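Local coordinates for uncharacterized protein (Legionella pneumophila subsp. pneumophila, PDB 5DGG), which is of unknown function but carries a Legionella ubiquitin-specific protease A (LupA) domain of the CA peptidase clan, consistent with a deubiquitinase-like role, at residues N155-D160 and R177-A182. Residues are numbered along the deposited sequence; the frame is centred on the assembly and turned at random.
Sequences NPILID and REETRA
Glu-179 pushes its side chain, bent at chi2, against the N-terminal end of helix 156-165, overlapping Asn-155, Ile-157 and Leu-158. Its OE1 accepts from ND2 of Asn-155 at 2.9 Å (N-H...O angle 152°), approached on the anti side of the carboxylate and somewhat out of its plane. Amide and carboxylate stand almost perpendicular, 86° apart. Asn-155 is the N-cap of the helix: chi1 of -174° swings CG away from the backbone N and turns the amide toward Glu-179; OD1 takes the N-H of Leu-158 at 3.2 Å from above the carbonyl plane while ND2 reaches the carboxylate. The two bonds restrain the amide's rotation and tie the helix start to helix 171-183. OE2 rests 3.4 Å from CD1 of Ile-157, and on the aliphatic part of the chain CG of Glu-179 lies 4.1 Å from CD2 of Leu-158. The negative carboxylate near this N-terminus would probably interact favourably with the helix dipole. The contact joins helices 156-165 and 171-183, the last two of the chain, with His-141 of helix 132-146 touching Asn-155 and Leu-158, and Leu-14 of helix 8-14 touching Leu-158 and Glu-179.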
loop_
_atom_site.group_PDB
_atom_site.type_symbol
_atom_site.label_atom_id
_atom_site.label_comp_id
_atom_site.label_asym_id
_atom_site.label_seq_id
_atom_site.Cartn_x
_atom_site.Cartn_y
_atom_site.Cartn_z
ATOM N N ASN A 155 0.346 9.637 9.568
ATOM C CA ASN A 155 0.600 11.023 9.248
ATOM C C ASN A 155 -0.741 11.651 8.941
ATOM O O ASN A 155 -1.236 11.540 7.829
ATOM C CB ASN A 155 1.525 11.138 8.042
ATOM C CG ASN A 155 1.933 12.569 7.749
ATOM O OD1 ASN A 155 1.112 13.488 7.752
ATOM N ND2 ASN A 155 3.206 12.759 7.487
ATOM N N PRO A 156 -1.336 12.336 9.928
ATOM C CA PRO A 156 -2.702 12.830 9.745
ATOM C C PRO A 156 -2.813 13.842 8.622
ATOM O O PRO A 156 -3.857 13.944 7.981
ATOM C CB PRO A 156 -3.031 13.495 11.092
ATOM C CG PRO A 156 -2.007 13.022 12.048
ATOM C CD PRO A 156 -0.791 12.643 11.260
ATOM N N ILE A 157 -1.735 14.564 8.345
ATOM C CA ILE A 157 -1.782 15.560 7.282
ATOM C C ILE A 157 -2.025 14.901 5.938
ATOM O O ILE A 157 -2.852 15.359 5.143
ATOM C CB ILE A 157 -0.511 16.396 7.215
ATOM C CG1 ILE A 157 -0.272 17.106 8.566
ATOM C CG2 ILE A 157 -0.658 17.435 6.122
ATOM C CD1 ILE A 157 1.110 17.735 8.701
ATOM N N LEU A 158 -1.300 13.815 5.679
ATOM C CA LEU A 158 -1.535 13.066 4.444
ATOM C C LEU A 158 -2.920 12.443 4.381
ATOM O O LEU A 158 -3.540 12.447 3.322
ATOM C CB LEU A 158 -0.469 11.984 4.240
ATOM C CG LEU A 158 0.973 12.422 4.211
ATOM C CD1 LEU A 158 1.841 11.201 4.012
ATOM C CD2 LEU A 158 1.263 13.435 3.126
ATOM N N ILE A 159 -3.402 11.885 5.488
ATOM C CA ILE A 159 -4.722 11.297 5.495
ATOM C C ILE A 159 -5.812 12.322 5.209
ATOM O O ILE A 159 -6.719 12.057 4.439
ATOM C CB ILE A 159 -5.030 10.651 6.849
ATOM C CG1 ILE A 159 -4.143 9.432 7.053
ATOM C CG2 ILE A 159 -6.497 10.278 6.943
ATOM C CD1 ILE A 159 -4.129 8.919 8.480
ATOM N N ASP A 160 -5.736 13.467 5.893
ATOM C CA ASP A 160 -6.782 14.496 5.762
ATOM C C ASP A 160 -6.696 15.190 4.419
ATOM O O ASP A 160 -7.715 15.568 3.864
ATOM C CB ASP A 160 -6.737 15.547 6.893
ATOM C CG ASP A 160 -6.868 14.929 8.309
ATOM O OD1 ASP A 160 -7.293 13.752 8.452
ATOM O OD2 ASP A 160 -6.494 15.626 9.271
ATOM N N ARG A 177 5.850 16.475 -0.362
ATOM C CA ARG A 177 7.156 17.172 -0.356
ATOM C C ARG A 177 7.515 17.665 1.024
ATOM O O ARG A 177 8.556 17.304 1.583
ATOM C CB ARG A 177 7.143 18.345 -1.327
ATOM C CG ARG A 177 7.153 17.881 -2.768
ATOM C CD ARG A 177 6.661 18.937 -3.749
ATOM N NE ARG A 177 7.747 19.721 -4.361
ATOM C CZ ARG A 177 8.607 19.251 -5.272
ATOM N NH1 ARG A 177 8.552 17.980 -5.676
ATOM N NH2 ARG A 177 9.548 20.044 -5.770
ATOM N N GLU A 178 6.622 18.469 1.585
ATOM C CA GLU A 178 6.808 19.006 2.926
ATOM C C GLU A 178 7.040 17.948 3.969
ATOM O O GLU A 178 7.922 18.098 4.795
ATOM C CB GLU A 178 5.610 19.858 3.359
ATOM C CG GLU A 178 5.730 21.325 3.028
ATOM C CD GLU A 178 7.091 21.899 3.411
ATOM O OE1 GLU A 178 7.796 22.368 2.495
ATOM O OE2 GLU A 178 7.474 21.851 4.608
ATOM N N GLU A 179 6.264 16.882 3.962
ATOM C CA GLU A 179 6.427 15.854 4.998
ATOM C C GLU A 179 7.753 15.112 4.810
ATOM O O GLU A 179 8.358 14.616 5.776
ATOM C CB GLU A 179 5.254 14.864 5.002
ATOM C CG GLU A 179 3.947 15.490 5.467
ATOM C CD GLU A 179 4.061 16.134 6.825
ATOM O OE1 GLU A 179 4.235 15.407 7.822
ATOM O OE2 GLU A 179 3.987 17.379 6.903
ATOM N N THR A 180 8.188 15.052 3.556
ATOM C CA THR A 180 9.432 14.411 3.196
ATOM C C THR A 180 10.617 15.177 3.774
ATOM O O THR A 180 11.422 14.594 4.513
ATOM C CB THR A 180 9.531 14.261 1.668
ATOM O OG1 THR A 180 8.697 13.157 1.293
ATOM C CG2 THR A 180 10.987 14.004 1.219
ATOM N N ARG A 181 10.691 16.468 3.450
ATOM C CA ARG A 181 11.692 17.386 4.023
ATOM C C ARG A 181 11.773 17.302 5.558
ATOM O O ARG A 181 12.861 17.266 6.129
ATOM C CB ARG A 181 11.405 18.819 3.547
ATOM C CG ARG A 181 11.767 19.937 4.527
ATOM C CD ARG A 181 11.027 21.241 4.206
ATOM N NE ARG A 181 11.837 22.191 3.440
ATOM C CZ ARG A 181 11.677 22.526 2.153
ATOM N NH1 ARG A 181 10.715 22.002 1.393
ATOM N NH2 ARG A 181 12.512 23.418 1.617
ATOM N N ALA A 182 10.624 17.273 6.216
ATOM C CA ALA A 182 10.581 17.086 7.653
ATOM C C ALA A 182 11.302 15.796 8.045
ATOM O O ALA A 182 12.051 15.783 9.019
ATOM C CB ALA A 182 9.145 17.057 8.152
#